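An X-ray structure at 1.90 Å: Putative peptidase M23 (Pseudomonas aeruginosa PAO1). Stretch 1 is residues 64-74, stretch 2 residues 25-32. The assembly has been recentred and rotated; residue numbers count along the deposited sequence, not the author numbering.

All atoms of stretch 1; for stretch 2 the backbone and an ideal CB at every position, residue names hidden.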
ATOM      1  N   ARG A  64      -2.666  15.630   8.162  1.00 14.33           N
ATOM      2  CA  ARG A  64      -3.435  16.220   9.255  1.00 17.75           C
ATOM      3  C   ARG A  64      -4.649  15.336   9.550  1.00 19.45           C
ATOM      4  O   ARG A  64      -5.322  14.874   8.635  1.00 17.35           O
ATOM      5  CB  ARG A  64      -3.879  17.642   8.923  1.00 20.51           C
ATOM      6  CG  ARG A  64      -2.786  18.696   9.044  1.00 16.44           C
ATOM      7  CD  ARG A  64      -3.397  20.095   8.973  1.00 16.44           C
ATOM      8  NE  ARG A  64      -2.399  21.154   8.877  1.00 19.36           N
ATOM      9  CZ  ARG A  64      -1.774  21.703   9.918  1.00 15.46           C
ATOM     10  NH1 ARG A  64      -2.026  21.289  11.158  1.00 18.93           N
ATOM     11  NH2 ARG A  64      -0.883  22.665   9.720  1.00 19.54           N
ATOM     12  N   GLU A  65      -4.914  15.088  10.832  1.00 15.43           N
ATOM     13  CA  GLU A  65      -6.098  14.342  11.237  1.00 16.25           C
ATOM     14  C   GLU A  65      -7.310  15.264  11.168  1.00 24.02           C
ATOM     15  O   GLU A  65      -7.487  16.132  12.023  1.00 21.77           O
ATOM     16  CB  GLU A  65      -5.945  13.785  12.646  1.00 21.01           C
ATOM     17  CG  GLU A  65      -7.102  12.878  13.035  1.00 24.72           C
ATOM     18  CD  GLU A  65      -6.957  12.289  14.414  1.00 33.43           C
ATOM     19  OE1 GLU A  65      -6.561  13.017  15.341  1.00 37.94           O
ATOM     20  OE2 GLU A  65      -7.257  11.095  14.573  1.00 30.75           O
ATOM     21  N   GLU A  66      -8.120  15.073  10.130  1.00 25.85           N
ATOM     22  CA  GLU A  66      -9.260  15.958   9.812  1.00 31.40           C
ATOM     23  C   GLU A  66      -8.908  17.453   9.857  1.00 27.64           C
ATOM     24  O   GLU A  66      -9.688  18.253  10.367  1.00 30.28           O
ATOM     25  CB  GLU A  66     -10.449  15.659  10.734  1.00 30.46           C
ATOM     26  CG  GLU A  66     -10.985  14.250  10.600  1.00 43.82           C
ATOM     27  CD  GLU A  66     -11.945  13.876  11.717  1.00 55.85           C
ATOM     28  OE1 GLU A  66     -11.807  14.407  12.847  1.00 56.20           O
ATOM     29  OE2 GLU A  66     -12.831  13.029  11.468  1.00 53.32           O
ATOM     30  N   GLY A  67      -7.725  17.807   9.349  1.00 23.80           N
ATOM     31  CA  GLY A  67      -7.259  19.187   9.335  1.00 23.27           C
ATOM     32  C   GLY A  67      -6.588  19.688  10.600  1.00 18.24           C
ATOM     33  O   GLY A  67      -6.161  20.841  10.669  1.00 19.59           O
ATOM     34  N   ARG A  68      -6.460  18.817  11.594  1.00 17.83           N
ATOM     35  CA  ARG A  68      -5.929  19.234  12.882  1.00 21.97           C
ATOM     36  C   ARG A  68      -4.476  18.782  13.058  1.00 23.85           C
ATOM     37  O   ARG A  68      -3.611  19.185  12.279  1.00 21.00           O
ATOM     38  CB  ARG A  68      -6.851  18.790  14.021  1.00 26.44           C
ATOM     39  CG  ARG A  68      -8.314  19.151  13.749  1.00 30.49           C
ATOM     40  CD  ARG A  68      -9.196  19.019  14.968  1.00 31.94           C
ATOM     41  NE  ARG A  68     -10.489  19.671  14.760  1.00 36.97           N
ATOM     42  CZ  ARG A  68     -11.558  19.095  14.215  1.00 45.38           C
ATOM     43  NH1 ARG A  68     -11.521  17.830  13.809  1.00 40.06           N
ATOM     44  NH2 ARG A  68     -12.680  19.791  14.080  1.00 51.80           N
ATOM     45  N   ARG A  69      -4.220  17.953  14.069  1.00 16.37           N
ATOM     46  CA  ARG A  69      -2.866  17.536  14.417  1.00 21.01           C
ATOM     47  C   ARG A  69      -2.276  16.678  13.308  1.00 12.88           C
ATOM     48  O   ARG A  69      -3.003  15.944  12.611  1.00 17.89           O
ATOM     49  CB  ARG A  69      -2.844  16.763  15.750  1.00 15.72           C
ATOM     50  CG  ARG A  69      -3.592  15.434  15.680  1.00 20.73           C
ATOM     51  CD  ARG A  69      -3.475  14.577  16.918  1.00 29.81           C
ATOM     52  NE  ARG A  69      -4.236  13.349  16.713  1.00 28.50           N
ATOM     53  CZ  ARG A  69      -4.305  12.327  17.559  1.00 27.93           C
ATOM     54  NH1 ARG A  69      -3.658  12.339  18.719  1.00 27.82           N
ATOM     55  NH2 ARG A  69      -5.037  11.280  17.237  1.00 30.49           N
ATOM     56  N   TRP A  70      -0.963  16.809  13.133  1.00 15.68           N
ATOM     57  CA  TRP A  70      -0.203  15.945  12.241  1.00 20.60           C
ATOM     58  C   TRP A  70      -0.045  14.542  12.816  1.00 18.19           C
ATOM     59  O   TRP A  70       0.369  14.351  13.975  1.00 17.49           O
ATOM     60  CB  TRP A  70       1.164  16.545  11.932  1.00 16.87           C
ATOM     61  CG  TRP A  70       1.126  17.787  11.094  1.00 16.06           C
ATOM     62  CD1 TRP A  70       1.394  19.070  11.508  1.00 18.40           C
ATOM     63  CD2 TRP A  70       0.833  17.874   9.685  1.00 15.68           C
ATOM     64  NE1 TRP A  70       1.278  19.942  10.443  1.00 21.59           N
ATOM     65  CE2 TRP A  70       0.941  19.234   9.316  1.00 15.07           C
ATOM     66  CE3 TRP A  70       0.507  16.929   8.697  1.00 15.86           C
ATOM     67  CZ2 TRP A  70       0.714  19.678   7.996  1.00 15.07           C
ATOM     68  CZ3 TRP A  70       0.283  17.372   7.388  1.00 20.10           C
ATOM     69  CH2 TRP A  70       0.382  18.737   7.058  1.00 18.11           C
ATOM     70  N   ILE A  71      -0.395  13.560  11.997  1.00 16.10           N
ATOM     71  CA  ILE A  71      -0.269  12.159  12.385  1.00 18.53           C
ATOM     72  C   ILE A  71       0.536  11.419  11.314  1.00 19.20           C
ATOM     73  O   ILE A  71       0.511  11.797  10.142  1.00 17.02           O
ATOM     74  CB  ILE A  71      -1.659  11.475  12.604  1.00 16.36           C
ATOM     75  CG1 ILE A  71      -2.598  11.748  11.422  1.00 17.74           C
ATOM     76  CG2 ILE A  71      -2.306  11.925  13.929  1.00 17.82           C
ATOM     77  CD1 ILE A  71      -3.836  10.864  11.366  1.00 26.37           C
ATOM     78  N   ALA A  72       1.279  10.395  11.729  1.00 17.06           N
ATOM     79  CA  ALA A  72       1.864   9.449  10.772  1.00 14.69           C
ATOM     80  C   ALA A  72       0.970   8.214  10.663  1.00 16.70           C
ATOM     81  O   ALA A  72       0.397   7.751  11.658  1.00 17.25           O
ATOM     82  CB  ALA A  72       3.277   9.054  11.192  1.00 15.48           C
ATOM     83  N   VAL A  73       0.842   7.683   9.450  1.00 17.98           N
ATOM     84  CA  VAL A  73       0.073   6.465   9.199  1.00 18.72           C
ATOM     85  C   VAL A  73       1.114   5.460   8.731  1.00 18.65           C
ATOM     86  O   VAL A  73       1.605   5.548   7.599  1.00 16.04           O
ATOM     87  CB  VAL A  73      -1.052   6.692   8.142  1.00 14.71           C
ATOM     88  CG1 VAL A  73      -1.790   5.399   7.821  1.00 18.55           C
ATOM     89  CG2 VAL A  73      -2.051   7.735   8.638  1.00 18.57           C
ATOM     90  N   VAL A  74       1.473   4.546   9.635  1.00 16.90           N
ATOM     91  CA  VAL A  74       2.720   3.779   9.543  1.00 18.50           C
ATOM     92  C   VAL A  74       2.419   2.323   9.221  1.00 16.99           C
ATOM     93  O   VAL A  74       1.655   1.676   9.938  1.00 18.10           O
ATOM     94  CB  VAL A  74       3.530   3.830  10.888  1.00 16.28           C
ATOM     95  CG1 VAL A  74       4.908   3.172  10.742  1.00 14.38           C
ATOM     96  CG2 VAL A  74       3.693   5.262  11.401  1.00 21.52           C
ATOM     97  N   UNK A  25     -10.647  10.343  15.933  1.00 38.31           N
ATOM     98  CA  UNK A  25     -11.372  10.490  14.638  1.00 36.64           C
ATOM     99  C   UNK A  25     -11.777   9.137  14.054  1.00 38.12           C
ATOM    100  O   UNK A  25     -11.320   8.080  14.508  1.00 38.56           O
ATOM    101  CB  UNK A  25     -10.504  11.237  13.624  1.00 36.64           C
ATOM    102  N   UNK A  26     -12.639   9.183  13.041  1.00 37.53           N
ATOM    103  CA  UNK A  26     -13.079   7.989  12.332  1.00 47.48           C
ATOM    104  C   UNK A  26     -11.905   7.285  11.643  1.00 44.07           C
ATOM    105  O   UNK A  26     -11.837   6.056  11.617  1.00 43.47           O
ATOM    106  CB  UNK A  26     -14.152   8.353  11.304  1.00 47.48           C
ATOM    107  N   UNK A  27     -10.977   8.074  11.111  1.00 46.83           N
ATOM    108  CA  UNK A  27      -9.810   7.533  10.425  1.00 45.54           C
ATOM    109  C   UNK A  27      -8.787   6.917  11.393  1.00 41.18           C
ATOM    110  O   UNK A  27      -8.098   5.965  11.040  1.00 40.58           O
ATOM    111  CB  UNK A  27      -9.143   8.636   9.601  1.00 45.54           C
ATOM    112  N   UNK A  28      -8.743   7.430  12.624  1.00 38.91           N
ATOM    113  CA  UNK A  28      -7.972   6.818  13.710  1.00 40.65           C
ATOM    114  C   UNK A  28      -8.621   5.501  14.144  1.00 40.81           C
ATOM    115  O   UNK A  28      -7.935   4.512  14.370  1.00 43.31           O
ATOM    116  CB  UNK A  28      -7.863   7.775  14.899  1.00 40.65           C
ATOM    117  N   UNK A  29      -9.950   5.490  14.227  1.00 41.11           N
ATOM    118  CA  UNK A  29     -10.696   4.287  14.592  1.00 42.53           C
ATOM    119  C   UNK A  29     -10.591   3.190  13.526  1.00 38.40           C
ATOM    120  O   UNK A  29     -10.550   2.002  13.847  1.00 41.22           O
ATOM    121  CB  UNK A  29     -12.166   4.640  14.827  1.00 42.53           C
ATOM    122  N   UNK A  30     -10.523   3.599  12.263  1.00 33.42           N
ATOM    123  CA  UNK A  30     -10.416   2.659  11.150  1.00 33.92           C
ATOM    124  C   UNK A  30      -8.999   2.099  10.958  1.00 33.39           C
ATOM    125  O   UNK A  30      -8.809   0.894  10.806  1.00 27.43           O
ATOM    126  CB  UNK A  30     -10.870   3.346   9.860  1.00 33.92           C
ATOM    127  N   UNK A  31      -8.007   2.980  10.974  1.00 22.91           N
ATOM    128  CA  UNK A  31      -6.664   2.610  10.542  1.00 24.68           C
ATOM    129  C   UNK A  31      -5.713   2.182  11.644  1.00 23.04           C
ATOM    130  O   UNK A  31      -4.737   1.508  11.357  1.00 21.65           O
ATOM    131  CB  UNK A  31      -6.040   3.790   9.795  1.00 24.68           C
ATOM    132  N   UNK A  32      -5.977   2.567  12.892  1.00 24.92           N
ATOM    133  CA  UNK A  32      -5.087   2.170  13.986  1.00 22.60           C
ATOM    134  C   UNK A  32      -5.277   0.703  14.378  1.00 22.08           C
ATOM    135  O   UNK A  32      -6.043   0.382  15.290  1.00 23.80           O
ATOM    136  CB  UNK A  32      -5.324   3.065  15.204  1.00 22.60           C
TER

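The CA of position 25 is 7.4 Å from the CA of Glu-65, and its CA-to-CB bond points toward stretch 1. Two carboxylates meet it there: the ideal CB is 3.4 Å from Glu-65 OE2 and 3.5 Å from Glu-66 OE1. So close an approach favours a short side chain with a hydrogen to donate; serine or threonine would suit, and an acidic residue would add charge repulsion. The deposited residue is Ser-25, with chi1 in p. Its OG donates a hydrogen bond to Glu-65 OE2 at 2.7 Å and accepts one from the backbone N of position 28 at 3.2 Å, so a single hydroxyl ties the start of the helix to the turn that runs from Glu-65 to Arg-68.

At 26 the bond points sideways, and the ideal CB is 4.9 Å from Glu-66 OE2, which leaves the choice wide. The residue is Phe-26, chi1 t, whose ring leads away from stretch 1.

Position 27 points toward stretch 1, but nothing there comes within 5.5 Å of its ideal CB. A medium or large apolar residue could use this space. Ile-27 fills part of it, though the end of its side chain leads away. A water accepts a weak hydrogen bond from Ile-27 N (3.4 Å) and donates one to Glu-66 OE2 (2.8 Å), bridging helix and turn.

Position 28 also points toward stretch 1, its ideal CB 3.4 Å from Glu-65 OE2 and 5.1 Å from Arg-69 NH2. These two groups already form a salt bridge, with Arg-69 NE 2.7 Å from Glu-65 OE1, so a neutral, flexible chain such as methionine, leucine or glutamine is plausible. The residue is Met-28, with chi1 t and chi2 p; its CE reaches to 3.2 Å from Arg-69 NH2.

Positions 29 and 30 are out of reach of stretch 1, which therefore selects nothing at either; they are Arg-29 and Leu-30.

Position 31 turns back toward stretch 1. Its CA is 7.9 Å from the CA of Val-73, and its ideal CB is 5.0 Å from Val-73 CG1, a methyl on the strand. Leucine, isoleucine or methionine could span the gap. Leu-31, with chi1 m and chi2 t, does so: its CD1 packs 4.2 Å from Val-73 CG1.

Position 32 is the first residue after the helix to leave helical phi/psi, at -76/85, and is out of reach. Many residues would serve; the deposited one is Asn-32, whose OD1 is hydrogen-bonded elsewhere in the structure.

Stretch 2 (25-32) SFIMRLLN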
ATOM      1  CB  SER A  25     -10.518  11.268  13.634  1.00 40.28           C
ATOM      2  OG  SER A  25      -9.443  10.487  13.148  1.00 41.17           O
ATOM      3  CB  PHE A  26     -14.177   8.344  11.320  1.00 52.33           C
ATOM      4  CG  PHE A  26     -14.502   7.237  10.361  1.00 55.33           C
ATOM      5  CD1 PHE A  26     -15.200   6.111  10.791  1.00 61.42           C
ATOM      6  CD2 PHE A  26     -14.107   7.316   9.027  1.00 65.54           C
ATOM      7  CE1 PHE A  26     -15.502   5.078   9.907  1.00 70.84           C
ATOM      8  CE2 PHE A  26     -14.403   6.288   8.133  1.00 69.06           C
ATOM      9  CZ  PHE A  26     -15.104   5.166   8.573  1.00 67.12           C
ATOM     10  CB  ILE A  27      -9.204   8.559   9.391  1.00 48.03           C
ATOM     11  CG1 ILE A  27      -8.457   7.832   8.264  1.00 48.56           C
ATOM     12  CG2 ILE A  27      -8.361   9.642  10.059  1.00 42.59           C
ATOM     13  CD1 ILE A  27      -9.354   6.970   7.381  1.00 55.52           C
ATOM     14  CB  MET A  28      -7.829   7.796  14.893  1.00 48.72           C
ATOM     15  CG  MET A  28      -7.347   7.196  16.232  1.00 48.46           C
ATOM     16  SD  MET A  28      -5.619   6.651  16.308  1.00 43.69           S
ATOM     17  CE  MET A  28      -4.803   8.112  16.908  1.00 49.40           C
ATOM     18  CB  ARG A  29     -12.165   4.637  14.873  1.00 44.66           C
ATOM     19  CG  ARG A  29     -12.939   3.580  15.664  1.00 57.65           C
ATOM     20  CD  ARG A  29     -12.369   3.368  17.068  1.00 66.52           C
ATOM     21  NE  ARG A  29     -12.989   2.227  17.740  1.00 72.37           N
ATOM     22  CZ  ARG A  29     -12.648   1.774  18.945  1.00 76.54           C
ATOM     23  NH1 ARG A  29     -11.678   2.358  19.642  1.00 76.19           N
ATOM     24  NH2 ARG A  29     -13.281   0.728  19.456  1.00 77.97           N
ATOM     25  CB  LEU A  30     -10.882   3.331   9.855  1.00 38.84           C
ATOM     26  CG  LEU A  30     -11.007   2.456   8.605  1.00 33.44           C
ATOM     27  CD1 LEU A  30     -12.369   1.785   8.543  1.00 43.04           C
ATOM     28  CD2 LEU A  30     -10.777   3.304   7.377  1.00 38.59           C
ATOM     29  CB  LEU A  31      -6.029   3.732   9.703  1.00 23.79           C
ATOM     30  CG  LEU A  31      -6.729   4.022   8.367  1.00 25.27           C
ATOM     31  CD1 LEU A  31      -5.929   5.024   7.557  1.00 26.28           C
ATOM     32  CD2 LEU A  31      -7.004   2.737   7.551  1.00 24.12           C
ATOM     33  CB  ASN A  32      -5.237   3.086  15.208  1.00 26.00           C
ATOM     34  CG  ASN A  32      -4.074   2.969  16.172  1.00 26.11           C
ATOM     35  OD1 ASN A  32      -2.909   2.949  15.765  1.00 21.42           O
ATOM     36  ND2 ASN A  32      -4.384   2.898  17.465  1.00 25.62           N
TER
HETATM   37  O   HOH W   1     -11.866  11.046   9.739  1.00 44.65           O
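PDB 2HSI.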